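Local coordinates for protein carbonic anhydrase (Neosartorya fumigata, PDB 6LAC) that probably catalyses the reversible hydration of carbon dioxide to hydrogencarbonate, as a zinc-dependent beta-class carbonic anhydrase, at residues 42-47 / 166-171; 51-56 / 73-78; 61-66 / 104-109; 84-89 / 144-149; 112-117 / 132-137. The protein carries 1 engineered substitution. One frame throughout, in Å; residues are numbered along the deposited sequence.

Contact 1 of 5, residues 42-47 / 166-171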
# COMPACT_ATOMS: atom_id res chain seq x y z
N LEU A 42 4.30 -8.25 -7.77
CA LEU A 42 3.25 -9.25 -7.49
C LEU A 42 3.25 -10.39 -8.52
O LEU A 42 2.71 -11.46 -8.19
CB LEU A 42 1.87 -8.59 -7.41
CG LEU A 42 1.70 -7.48 -6.37
CD1 LEU A 42 0.28 -6.96 -6.33
CD2 LEU A 42 2.13 -7.93 -4.99
N GLU A 43 3.87 -10.22 -9.67
CA GLU A 43 4.01 -11.33 -10.63
C GLU A 43 4.99 -12.35 -10.08
O GLU A 43 4.97 -13.51 -10.57
CB GLU A 43 4.38 -10.79 -12.02
CG GLU A 43 3.15 -10.32 -12.75
CD GLU A 43 2.30 -11.53 -13.11
OE1 GLU A 43 1.07 -11.48 -12.90
OE2 GLU A 43 2.89 -12.58 -13.55
N SER A 44 5.76 -12.05 -9.04
CA SER A 44 6.67 -13.02 -8.40
C SER A 44 6.11 -13.52 -7.06
O SER A 44 6.88 -14.09 -6.29
CB SER A 44 8.03 -12.40 -8.25
OG SER A 44 8.67 -12.28 -9.51
N SER A 45 4.83 -13.30 -6.79
CA SER A 45 4.23 -13.68 -5.48
C SER A 45 3.79 -15.14 -5.45
O SER A 45 3.59 -15.67 -4.33
CB SER A 45 3.06 -12.82 -5.16
OG SER A 45 1.99 -13.04 -6.07
N GLY A 46 3.56 -15.76 -6.60
CA GLY A 46 2.94 -17.11 -6.60
C GLY A 46 1.45 -17.07 -6.29
O GLY A 46 0.88 -18.13 -6.03
N LEU A 47 0.82 -15.89 -6.23
CA LEU A 47 -0.59 -15.73 -5.85
C LEU A 47 -1.37 -15.13 -6.99
O LEU A 47 -0.95 -14.13 -7.58
CB LEU A 47 -0.68 -14.78 -4.64
CG LEU A 47 -0.13 -15.30 -3.31
CD1 LEU A 47 -0.01 -14.18 -2.28
CD2 LEU A 47 -1.00 -16.41 -2.78
N MET A 166 10.65 -12.07 1.89
CA MET A 166 11.28 -12.29 0.59
C MET A 166 11.79 -10.98 0.04
O MET A 166 11.47 -9.91 0.56
CB MET A 166 10.33 -12.94 -0.38
CG MET A 166 9.17 -12.12 -0.65
SD MET A 166 8.23 -12.67 -2.10
CE MET A 166 9.27 -12.17 -3.48
N VAL A 167 12.63 -11.09 -0.98
CA VAL A 167 13.08 -9.91 -1.77
C VAL A 167 12.83 -10.14 -3.24
O VAL A 167 13.10 -11.24 -3.75
CB VAL A 167 14.54 -9.60 -1.52
CG1 VAL A 167 14.93 -8.33 -2.20
CG2 VAL A 167 14.88 -9.60 -0.07
N TYR A 168 12.27 -9.15 -3.88
CA TYR A 168 11.98 -9.17 -5.31
C TYR A 168 13.09 -8.45 -6.06
O TYR A 168 13.50 -7.36 -5.69
CB TYR A 168 10.66 -8.49 -5.53
CG TYR A 168 10.38 -8.07 -6.94
CD1 TYR A 168 10.28 -8.99 -7.96
CD2 TYR A 168 10.14 -6.74 -7.24
CE1 TYR A 168 10.03 -8.57 -9.28
CE2 TYR A 168 9.84 -6.30 -8.52
CZ TYR A 168 9.82 -7.23 -9.54
OH TYR A 168 9.51 -6.80 -10.83
N ASP A 169 13.55 -9.10 -7.13
CA ASP A 169 14.60 -8.53 -8.02
C ASP A 169 14.01 -8.26 -9.41
O ASP A 169 13.73 -9.24 -10.14
CB ASP A 169 15.74 -9.55 -8.12
CG ASP A 169 16.97 -9.01 -8.83
OD1 ASP A 169 16.79 -8.20 -9.77
OD2 ASP A 169 18.08 -9.40 -8.41
N LYS A 170 13.78 -6.99 -9.73
CA LYS A 170 13.11 -6.62 -11.00
C LYS A 170 14.07 -6.90 -12.18
O LYS A 170 13.56 -6.88 -13.28
CB LYS A 170 12.59 -5.19 -10.96
CG LYS A 170 13.63 -4.12 -10.84
CD LYS A 170 13.04 -2.74 -10.88
CE LYS A 170 14.02 -1.63 -10.58
NZ LYS A 170 14.50 -1.64 -9.18
N ALA A 171 15.34 -7.13 -11.93
CA ALA A 171 16.32 -7.39 -13.03
C ALA A 171 16.26 -8.87 -13.44
O ALA A 171 16.16 -9.15 -14.67
CB ALA A 171 17.68 -6.88 -12.64
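The ring of Y168 meets the side chain of S44 obliquely, neither squarely over a face nor in line with an edge: S44 OG lies 4.0 Å from Y168 CE1, and S44 CB is about as far from CD1. One face of the same ring carries the backbone N of K170, 3.9 Å above the plane and over its centre. This is where the loop that follows the zinc-bearing strand 29-34 of the beta-carbonic anhydrase fold returns past strand 162-169, a neighbour of strand 83-89 in the central sheet. The ring of Y168 stands next to A39, an engineered residue, and H89, a zinc ligand; its OH accepts from the backbone N of D40. M166 points to the same loop from two residues earlier. Its chain bends at chi3 (-74°), which turns the methyl back so that CE comes within 4.2 Å of S44 O. The touch is therefore light, a van der Waals fit of one serine against a methionine methyl and a tyrosine ring. Within the loop, S45 OG closes an ST turn by accepting from L47 N at 3.1 Å, and L42 O takes both the backbone N and the hydroxyl of S45. The shorter of the two bonds to L42 O is that from S45 OG, 2.7 Å long, in the carbonyl plane and on a lone pair.

Contact 2 of 5, residues 51-56 / 73-78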
# COMPACT_ATOMS: atom_id res chain seq x y z
N GLU A 51 -6.17 -13.34 -4.28
CA GLU A 51 -5.71 -13.90 -3.00
C GLU A 51 -4.81 -12.90 -2.27
O GLU A 51 -4.23 -13.22 -1.24
CB GLU A 51 -4.98 -15.22 -3.24
CG GLU A 51 -5.94 -16.31 -3.73
CD GLU A 51 -5.29 -17.67 -3.89
OE1 GLU A 51 -4.16 -17.93 -3.45
OE2 GLU A 51 -5.98 -18.52 -4.55
N ILE A 52 -4.56 -11.75 -2.86
CA ILE A 52 -3.62 -10.76 -2.28
C ILE A 52 -4.42 -9.67 -1.55
O ILE A 52 -5.27 -9.05 -2.16
CB ILE A 52 -2.67 -10.18 -3.34
CG1 ILE A 52 -1.87 -11.28 -4.07
CG2 ILE A 52 -1.73 -9.13 -2.71
CD1 ILE A 52 -0.98 -10.76 -5.23
N PHE A 53 -4.11 -9.46 -0.30
CA PHE A 53 -4.60 -8.32 0.48
C PHE A 53 -3.34 -7.49 0.72
O PHE A 53 -2.46 -7.90 1.48
CB PHE A 53 -5.28 -8.84 1.75
CG PHE A 53 -5.84 -7.73 2.59
CD1 PHE A 53 -7.01 -7.11 2.22
CD2 PHE A 53 -5.19 -7.33 3.74
CE1 PHE A 53 -7.49 -6.06 2.99
CE2 PHE A 53 -5.67 -6.25 4.48
CZ PHE A 53 -6.82 -5.64 4.09
N GLU A 54 -3.23 -6.38 0.01
CA GLU A 54 -1.93 -5.70 -0.17
C GLU A 54 -1.85 -4.47 0.72
O GLU A 54 -2.70 -3.56 0.54
CB GLU A 54 -1.78 -5.39 -1.65
CG GLU A 54 -0.45 -4.77 -2.01
CD GLU A 54 -0.28 -4.49 -3.51
OE1 GLU A 54 -1.29 -4.51 -4.21
OE2 GLU A 54 0.86 -4.19 -3.92
N TYR A 55 -0.81 -4.37 1.53
CA TYR A 55 -0.49 -3.14 2.27
C TYR A 55 0.84 -2.68 1.73
O TYR A 55 1.85 -3.39 1.84
CB TYR A 55 -0.42 -3.40 3.79
CG TYR A 55 -0.17 -2.14 4.58
CD1 TYR A 55 -1.08 -1.09 4.50
CD2 TYR A 55 0.98 -1.93 5.31
CE1 TYR A 55 -0.88 0.13 5.13
CE2 TYR A 55 1.19 -0.71 5.96
CZ TYR A 55 0.27 0.32 5.84
OH TYR A 55 0.45 1.59 6.36
N ARG A 56 0.85 -1.52 1.08
CA ARG A 56 2.08 -1.03 0.43
C ARG A 56 2.45 0.29 1.03
O ARG A 56 1.66 1.24 0.97
CB ARG A 56 1.94 -1.01 -1.08
CG ARG A 56 3.28 -0.72 -1.75
CD ARG A 56 3.21 -1.10 -3.21
NE ARG A 56 3.04 -2.53 -3.46
CZ ARG A 56 3.99 -3.45 -3.52
NH1 ARG A 56 5.25 -3.15 -3.36
NH2 ARG A 56 3.62 -4.72 -3.70
N GLY A 73 -4.71 -5.94 12.26
CA GLY A 73 -5.92 -6.37 12.97
C GLY A 73 -7.03 -6.76 12.02
O GLY A 73 -7.66 -7.79 12.20
N TYR A 74 -7.28 -6.00 10.97
CA TYR A 74 -8.31 -6.36 9.99
C TYR A 74 -7.97 -7.70 9.32
O TYR A 74 -8.80 -8.60 9.12
CB TYR A 74 -8.47 -5.25 8.95
CG TYR A 74 -9.54 -5.49 7.93
CD1 TYR A 74 -10.88 -5.30 8.25
CD2 TYR A 74 -9.26 -5.89 6.64
CE1 TYR A 74 -11.88 -5.48 7.31
CE2 TYR A 74 -10.24 -6.08 5.69
CZ TYR A 74 -11.55 -5.83 6.02
OH TYR A 74 -12.43 -6.08 5.05
N ALA A 75 -6.71 -7.81 8.88
CA ALA A 75 -6.23 -9.06 8.24
C ALA A 75 -6.47 -10.29 9.13
O ALA A 75 -7.02 -11.29 8.63
CB ALA A 75 -4.78 -8.89 7.89
N LEU A 76 -6.09 -10.21 10.39
CA LEU A 76 -6.19 -11.41 11.28
C LEU A 76 -7.62 -11.60 11.74
O LEU A 76 -8.08 -12.76 11.75
CB LEU A 76 -5.30 -11.27 12.50
CG LEU A 76 -3.82 -11.10 12.20
CD1 LEU A 76 -3.04 -10.82 13.48
CD2 LEU A 76 -3.25 -12.31 11.47
N ASP A 77 -8.32 -10.53 12.09
CA ASP A 77 -9.65 -10.60 12.78
C ASP A 77 -10.80 -10.69 11.78
O ASP A 77 -11.77 -11.47 12.04
CB ASP A 77 -9.83 -9.41 13.74
CG ASP A 77 -8.81 -9.26 14.86
OD1 ASP A 77 -8.13 -10.24 15.23
OD2 ASP A 77 -8.68 -8.11 15.37
N SER A 78 -10.81 -9.92 10.70
CA SER A 78 -11.89 -9.89 9.70
C SER A 78 -11.64 -10.95 8.63
O SER A 78 -12.56 -11.65 8.26
CB SER A 78 -12.04 -8.54 9.08
OG SER A 78 -12.44 -7.60 10.06
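F53 carries the largest share of this contact, with Y74 next and A75 third. From strand 52-56 the phenylalanine points at helix 73-77, and the tyrosine points back, the two side chains crossing at about a right angle. The rings themselves meet obliquely, centroids 5.7 Å apart and planes inclined by 36°, so the pair is neither a stack nor an edge-to-face contact. The far end of F53 does the touching: CZ sits 3.5 Å from Y74 CD2, at the edge of the tyrosine ring and near its plane, while CE1 lies 3.9 Å from Y74 CE2. Both residues hold CG anti to the backbone N (chi1 -179° for F53, -178° for Y74), which sends each ring out from its own backbone to meet the other. One face of the tyrosine ring carries S78 CB, four residues on, 3.4 Å above the plane and toward the rim. A75 adds a methyl beside the phenylalanine, its CB 4.4 Å from F53 CE2. On the strand, E54 takes no part in the contact and is bridged by R56, whose NE and NH2 both bond to E54 OE2 at 2.8 Å, with that oxygen in the guanidinium plane. F53 also packs on L30 and L79, and Y74 on I94 of the second subunit. The contact thus lays helix 66-77 against strand 52-57, an outermost strand of the beta-carbonic anhydrase sheet within this chain, whose E54 and R56 make backbone hydrogen bonds to the second subunit at the dimer interface.

Contact 3 of 5, residues 61-66 / 104-109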
# COMPACT_ATOMS: atom_id res chain seq x y z
N MET A 61 7.74 -1.46 5.61
CA MET A 61 7.82 -1.50 7.07
C MET A 61 6.46 -1.51 7.71
O MET A 61 5.48 -1.07 7.13
CB MET A 61 8.61 -0.30 7.61
CG MET A 61 10.03 -0.22 7.10
SD MET A 61 10.85 1.08 8.02
CE MET A 61 12.32 1.20 7.03
N MET A 62 6.42 -2.15 8.86
CA MET A 62 5.30 -2.01 9.81
C MET A 62 5.87 -1.36 11.07
O MET A 62 6.83 -1.87 11.70
CB MET A 62 4.71 -3.37 10.13
CG MET A 62 4.20 -4.06 8.91
SD MET A 62 2.67 -3.35 8.36
CE MET A 62 1.61 -4.39 9.39
N VAL A 63 5.32 -0.23 11.42
CA VAL A 63 5.85 0.60 12.54
C VAL A 63 4.73 0.73 13.58
O VAL A 63 3.59 0.25 13.35
CB VAL A 63 6.33 1.96 12.00
CG1 VAL A 63 7.40 1.80 10.93
CG2 VAL A 63 5.19 2.81 11.50
N ASP A 64 5.05 1.41 14.67
CA ASP A 64 4.07 1.57 15.77
C ASP A 64 3.15 2.72 15.41
O ASP A 64 3.43 3.87 15.81
CB ASP A 64 4.78 1.84 17.09
CG ASP A 64 3.86 1.84 18.30
OD1 ASP A 64 2.66 1.53 18.13
OD2 ASP A 64 4.35 2.13 19.40
N ASP A 65 2.12 2.44 14.62
CA ASP A 65 1.19 3.50 14.18
C ASP A 65 -0.19 2.88 13.98
O ASP A 65 -0.32 1.62 13.98
CB ASP A 65 1.81 4.24 12.99
CG ASP A 65 0.98 5.34 12.36
OD1 ASP A 65 0.55 6.25 13.13
OD2 ASP A 65 0.81 5.30 11.11
N LEU A 66 -1.21 3.72 13.91
CA LEU A 66 -2.60 3.24 13.77
C LEU A 66 -2.71 2.40 12.50
O LEU A 66 -3.40 1.36 12.57
CB LEU A 66 -3.54 4.45 13.70
CG LEU A 66 -3.58 5.37 14.92
CD1 LEU A 66 -4.81 6.26 14.84
CD2 LEU A 66 -3.57 4.55 16.21
N GLN A 104 10.58 10.61 7.56
CA GLN A 104 10.31 10.94 8.97
C GLN A 104 10.48 9.70 9.87
O GLN A 104 10.54 8.56 9.35
CB GLN A 104 8.89 11.49 9.12
CG GLN A 104 8.67 12.70 8.21
CD GLN A 104 7.22 13.09 8.08
OE1 GLN A 104 6.36 12.63 8.83
NE2 GLN A 104 6.94 14.00 7.14
N LYS A 105 10.57 9.94 11.17
CA LYS A 105 10.54 8.90 12.22
C LYS A 105 9.11 8.37 12.34
O LYS A 105 8.15 9.10 12.10
CB LYS A 105 10.96 9.47 13.56
CG LYS A 105 12.39 9.98 13.60
CD LYS A 105 12.74 10.59 14.93
CE LYS A 105 14.01 11.40 14.87
NZ LYS A 105 14.38 11.91 16.21
N PRO A 106 8.91 7.08 12.70
CA PRO A 106 10.00 6.15 13.01
C PRO A 106 10.71 5.42 11.86
O PRO A 106 11.70 4.77 12.09
CB PRO A 106 9.28 5.10 13.85
CG PRO A 106 7.88 5.08 13.29
CD PRO A 106 7.57 6.53 12.96
N TRP A 107 10.28 5.61 10.61
CA TRP A 107 10.92 4.97 9.44
C TRP A 107 12.42 5.26 9.43
O TRP A 107 13.25 4.33 9.25
CB TRP A 107 10.24 5.42 8.13
CG TRP A 107 8.82 4.98 8.03
CD1 TRP A 107 8.36 3.80 7.52
CD2 TRP A 107 7.67 5.63 8.60
NE1 TRP A 107 7.00 3.70 7.69
CE2 TRP A 107 6.55 4.82 8.34
CE3 TRP A 107 7.46 6.85 9.27
CZ2 TRP A 107 5.27 5.16 8.76
CZ3 TRP A 107 6.19 7.19 9.66
CH2 TRP A 107 5.12 6.34 9.45
N SER A 108 12.78 6.52 9.63
CA SER A 108 14.20 6.92 9.58
C SER A 108 14.95 6.30 10.76
O SER A 108 16.07 5.92 10.54
CB SER A 108 14.31 8.40 9.55
OG SER A 108 13.80 8.93 10.74
N SER A 109 14.33 6.14 11.92
CA SER A 109 14.95 5.50 13.11
C SER A 109 15.18 4.01 12.84
O SER A 109 16.26 3.45 13.19
CB SER A 109 14.14 5.70 14.36
OG SER A 109 13.74 7.05 14.52
O HOH W 1 5.10 1.61 7.28
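A water ties M61 to W107: it donates to M61 O at 2.7 Å and accepts from W107 NE1 at 2.9 Å, lying in the plane of the indole at its edge. M61 O also receives the hydroxyl of S57, so two donors, the water and S57 OG, meet this carbonyl. The rest of the contact is apolar and centres on the indole. V63 comes down over one of its faces with both methyls. CG1 stands above the five-membered ring, 4.0 Å from its centroid and 21° off the normal, a CH-pi contact, while CG2 reaches the benzo ring, 3.6 Å from W107 CZ2. The valine torsion (chi1 -58°) puts CG1 beside the backbone N and CG2 between N and the carbonyl carbon, which spreads the pair across the two rings of the indole. M61 approaches the pyrrole side: its extended chain carries SD to 3.7 Å from W107 CD1, an oblique Met-aromatic contact. In the beta-carbonic anhydrase fold this joins the irregular loop leading from strand 52-57 into helix 66-77 to the start of helix 107-117, and the M61 side chain lies near the zinc site, its nearest atoms about 8 Å from those of C34. P106, preceded by a cis peptide bond, fills in beside the valine, with CG 3.7 Å from V63 CB. Further along the loop the interface takes over: D65 bonds to L66 N and S67 OG of the second subunit, and W107 packs on A70 of that subunit.

Contact 4 of 5, residues 84-89 / 144-149. With ZN (zinc ion), chain C.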
# COMPACT_ATOMS: atom_id res chain seq x y z
N ILE A 84 1.42 -14.00 6.18
CA ILE A 84 1.87 -12.60 5.94
C ILE A 84 3.18 -12.70 5.19
O ILE A 84 4.04 -13.48 5.65
CB ILE A 84 2.05 -11.82 7.23
CG1 ILE A 84 0.72 -11.73 7.98
CG2 ILE A 84 2.62 -10.42 6.92
CD1 ILE A 84 0.80 -11.12 9.37
N VAL A 85 3.36 -11.99 4.09
CA VAL A 85 4.66 -11.91 3.41
C VAL A 85 5.15 -10.49 3.55
O VAL A 85 4.37 -9.57 3.17
CB VAL A 85 4.52 -12.33 1.94
CG1 VAL A 85 5.88 -12.20 1.27
CG2 VAL A 85 4.02 -13.74 1.81
N ILE A 86 6.36 -10.26 4.00
CA ILE A 86 7.04 -8.95 3.89
C ILE A 86 7.99 -9.04 2.72
O ILE A 86 8.91 -9.87 2.75
CB ILE A 86 7.73 -8.54 5.18
CG1 ILE A 86 6.70 -8.56 6.31
CG2 ILE A 86 8.43 -7.19 5.03
CD1 ILE A 86 7.21 -8.09 7.64
N CYS A 87 7.70 -8.31 1.67
CA CYS A 87 8.49 -8.34 0.44
C CYS A 87 9.28 -7.05 0.31
O CYS A 87 8.68 -5.97 0.14
CB CYS A 87 7.60 -8.49 -0.75
SG CYS A 87 8.52 -8.81 -2.28
N GLY A 88 10.60 -7.09 0.37
CA GLY A 88 11.46 -5.99 -0.03
C GLY A 88 11.83 -6.08 -1.47
O GLY A 88 11.40 -7.01 -2.17
N HIS A 89 12.58 -5.08 -1.95
CA HIS A 89 12.93 -5.10 -3.38
C HIS A 89 14.26 -4.40 -3.60
O HIS A 89 14.50 -3.34 -3.10
CB HIS A 89 11.78 -4.51 -4.22
CG HIS A 89 11.61 -3.07 -3.98
ND1 HIS A 89 12.08 -2.09 -4.87
CD2 HIS A 89 11.20 -2.41 -2.89
CE1 HIS A 89 11.88 -0.92 -4.33
NE2 HIS A 89 11.33 -1.08 -3.13
N HIS A 144 10.98 -10.20 11.95
CA HIS A 144 11.21 -10.53 13.38
C HIS A 144 10.37 -9.59 14.24
O HIS A 144 9.68 -10.02 15.18
CB HIS A 144 12.69 -10.40 13.70
CG HIS A 144 12.96 -10.49 15.17
ND1 HIS A 144 12.87 -11.70 15.83
CD2 HIS A 144 13.22 -9.54 16.09
CE1 HIS A 144 13.09 -11.50 17.12
NE2 HIS A 144 13.32 -10.18 17.31
N SER A 145 10.35 -8.32 13.93
CA SER A 145 9.61 -7.30 14.69
C SER A 145 8.13 -7.63 14.63
O SER A 145 7.45 -7.57 15.69
CB SER A 145 9.87 -5.91 14.16
OG SER A 145 9.06 -4.99 14.84
N LEU A 146 7.60 -8.00 13.46
CA LEU A 146 6.16 -8.26 13.33
C LEU A 146 5.80 -9.52 14.14
O LEU A 146 4.73 -9.55 14.74
CB LEU A 146 5.77 -8.35 11.86
CG LEU A 146 4.27 -8.29 11.64
CD1 LEU A 146 3.67 -7.02 12.21
CD2 LEU A 146 4.00 -8.45 10.15
N ARG A 147 6.65 -10.52 14.20
CA ARG A 147 6.34 -11.73 15.02
C ARG A 147 6.27 -11.36 16.51
O ARG A 147 5.58 -12.06 17.29
CB ARG A 147 7.42 -12.78 14.82
CG ARG A 147 7.46 -13.42 13.45
CD ARG A 147 8.38 -14.63 13.42
NE ARG A 147 8.45 -15.24 12.13
CZ ARG A 147 9.53 -15.45 11.42
NH1 ARG A 147 10.72 -15.21 11.96
NH2 ARG A 147 9.46 -15.98 10.24
N GLN A 148 6.95 -10.32 16.95
CA GLN A 148 7.00 -9.99 18.40
C GLN A 148 5.79 -9.14 18.76
O GLN A 148 5.46 -8.93 19.97
CB GLN A 148 8.38 -9.39 18.66
CG GLN A 148 9.44 -10.46 18.46
CD GLN A 148 10.69 -10.01 19.16
OE1 GLN A 148 11.50 -9.28 18.58
NE2 GLN A 148 10.80 -10.37 20.43
N SER A 149 5.06 -8.64 17.79
CA SER A 149 3.81 -7.93 18.10
C SER A 149 2.86 -8.82 18.90
O SER A 149 2.83 -10.06 18.67
CB SER A 149 3.16 -7.41 16.84
OG SER A 149 2.58 -8.47 16.08
ZN ZN C . 11.27 0.50 -1.80
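L146 reaches from helix 144-148 to the strand with one methyl, CD2, and that methyl serves two isoleucines. It lies 4.0 Å from I84 CG2, the two side chains meeting tip to tip, and 4.1 Å from I86 CD1, where they cross at a slant. The arrangement is a helix packed on one face of the central sheet of the beta-carbonic anhydrase fold, with strand 83-89 lying between strands 162-169 and 29-34. I84 and I86 are two apart on the strand and so face the helix together. In L146, CG is anti to the backbone N, and chi1 -166° with chi2 58° brings CD2 to the two isoleucines. L146 also packs on I163 and L72, so the leucine is buried among apolar neighbours. Further along, the same strand runs out to the metal: H89 binds the zinc ion through NE2, 2.1 Å away, alongside C34, D36 and C92. Just past the C-terminal end of helix 127-148, S149 holds the N-cap position of the helix that follows. Its OG, while bonding to the backbone N of A152, also donates to L146 O, 2.8 Å away, in the carbonyl plane and at a C=O...donor angle of 155°.

Contact 5 of 5, residues 112-117 / 132-137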
# COMPACT_ATOMS: atom_id res chain seq x y z
N ASP A 112 18.20 3.86 10.67
CA ASP A 112 19.41 4.24 11.44
C ASP A 112 19.82 3.02 12.26
O ASP A 112 21.04 2.69 12.30
CB ASP A 112 19.18 5.54 12.22
CG ASP A 112 19.25 6.81 11.37
OD1 ASP A 112 19.78 6.75 10.22
OD2 ASP A 112 18.76 7.83 11.84
N THR A 113 18.88 2.41 12.98
CA THR A 113 19.18 1.22 13.77
C THR A 113 19.69 0.05 12.92
O THR A 113 20.60 -0.64 13.36
CB THR A 113 17.97 0.81 14.59
OG1 THR A 113 17.88 1.80 15.61
CG2 THR A 113 18.11 -0.56 15.20
N LEU A 114 19.13 -0.21 11.73
CA LEU A 114 19.70 -1.26 10.85
C LEU A 114 21.16 -0.95 10.59
O LEU A 114 21.98 -1.84 10.60
CB LEU A 114 18.99 -1.33 9.50
CG LEU A 114 17.68 -2.07 9.47
CD1 LEU A 114 17.12 -1.94 8.06
CD2 LEU A 114 17.87 -3.52 9.88
N ARG A 115 21.42 0.29 10.16
CA ARG A 115 22.77 0.67 9.72
C ARG A 115 23.74 0.51 10.90
O ARG A 115 24.87 0.12 10.65
CB ARG A 115 22.77 2.08 9.14
CG ARG A 115 22.05 2.16 7.79
CD ARG A 115 22.25 3.41 6.94
NE ARG A 115 21.22 4.32 7.33
CZ ARG A 115 20.15 4.75 6.64
NH1 ARG A 115 19.98 4.40 5.36
NH2 ARG A 115 19.24 5.54 7.22
N SER A 116 23.35 0.89 12.12
CA SER A 116 24.27 0.80 13.29
C SER A 116 24.40 -0.66 13.74
O SER A 116 25.53 -1.12 13.96
CB SER A 116 23.83 1.71 14.40
OG SER A 116 22.53 1.42 14.86
N THR A 117 23.29 -1.40 13.84
CA THR A 117 23.30 -2.82 14.28
C THR A 117 24.20 -3.61 13.31
O THR A 117 24.99 -4.46 13.78
CB THR A 117 21.88 -3.37 14.36
OG1 THR A 117 21.16 -2.52 15.26
CG2 THR A 117 21.82 -4.82 14.77
N ARG A 132 21.79 -3.48 -1.43
CA ARG A 132 21.08 -4.76 -1.54
C ARG A 132 21.06 -5.44 -0.17
O ARG A 132 20.04 -6.00 0.21
CB ARG A 132 21.76 -5.65 -2.57
CG ARG A 132 21.55 -5.17 -4.00
CD ARG A 132 22.31 -5.99 -4.99
NE ARG A 132 21.64 -7.21 -5.32
CZ ARG A 132 20.73 -7.35 -6.30
NH1 ARG A 132 20.31 -6.33 -7.04
NH2 ARG A 132 20.25 -8.53 -6.52
N ALA A 133 22.16 -5.43 0.54
CA ALA A 133 22.20 -5.99 1.91
C ALA A 133 21.23 -5.24 2.81
O ALA A 133 20.56 -5.86 3.62
CB ALA A 133 23.62 -5.95 2.41
N LEU A 134 21.14 -3.92 2.73
CA LEU A 134 20.23 -3.16 3.59
C LEU A 134 18.80 -3.55 3.27
O LEU A 134 17.98 -3.75 4.19
CB LEU A 134 20.46 -1.68 3.34
CG LEU A 134 19.88 -0.77 4.39
CD1 LEU A 134 20.49 -1.02 5.78
CD2 LEU A 134 20.12 0.68 3.97
N VAL A 135 18.47 -3.76 2.01
CA VAL A 135 17.10 -4.24 1.66
C VAL A 135 16.82 -5.56 2.39
O VAL A 135 15.73 -5.77 2.93
CB VAL A 135 16.95 -4.36 0.14
CG1 VAL A 135 15.78 -5.20 -0.25
CG2 VAL A 135 16.86 -2.99 -0.51
N GLU A 136 17.75 -6.50 2.30
CA GLU A 136 17.57 -7.85 2.88
C GLU A 136 17.45 -7.75 4.39
O GLU A 136 16.59 -8.42 5.00
CB GLU A 136 18.76 -8.76 2.50
CG GLU A 136 18.86 -9.03 1.02
CD GLU A 136 20.18 -9.58 0.52
OE1 GLU A 136 21.06 -9.77 1.37
OE2 GLU A 136 20.32 -9.76 -0.72
N LEU A 137 18.33 -6.99 5.01
CA LEU A 137 18.34 -6.85 6.47
C LEU A 137 17.03 -6.24 6.92
O LEU A 137 16.52 -6.57 8.00
CB LEU A 137 19.55 -6.05 6.95
CG LEU A 137 20.90 -6.78 6.81
CD1 LEU A 137 22.02 -5.78 6.86
CD2 LEU A 137 21.07 -7.81 7.92
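Helices 112-117 and 132-137 cross steeply, their N-to-C directions 111° apart and the axes of the two short segments 10.6 Å from each other at closest approach. The backbones come nearest at L114 and L137, with CA atoms 7.2 Å apart. L114 points toward the second helix and, with L134, buries the most surface. Its CB lies 4.0 Å from L134 CD1, the two leucines set obliquely, and its CD2 comes to 3.8 Å from the backbone O of L137, with L137 CB a little farther off. L134 sits with CG anti to the backbone N (chi1 -164°), and its two methyls part company there: CD1 turns toward L114, while CD2 meets the guanidinium of R115, 4.0 Å from NH1. R115, bent at chi3 (-90°), runs across the leucine at a slant, and its polar end has two partners: NH1 bonds to the carbonyl of G97, and NH2 meets D112 OD1 at 3.3 Å in a salt bridge, coming from above the carboxylate plane. L122, from helix 119-123, packs on both L134 and L137 and so extends the apolar cluster. This is helix-on-helix packing in the alpha-helical layer of the beta-carbonic anhydrase fold, joining helix 107-117 to the long helix 127-148, with the nearest atom of the L134 side chain about 11 Å from the zinc ion.

Overall arrangement
Contact 4 lies nearest the centre of the chain; contacts 1, 2 and 5 are also buried but lie farther out, and contact 3 is only partly so. Contacts 1, 2 and 4 all rest on the central sheet, and 1 and 4 use neighbouring strands, the backbone N of M166 and Y168 bonding to the O of I86 and G88. Contacts 4 and 5 use the same long helix 127-148, and 3 and 5 the same helix 107-117. Contacts 2 and 3 also reach the second subunit. The chemistry follows position: aliphatic in 4, aromatic in 2, light van der Waals touches in 1, indole with a water in 3, and leucines edged by an arginine in 5.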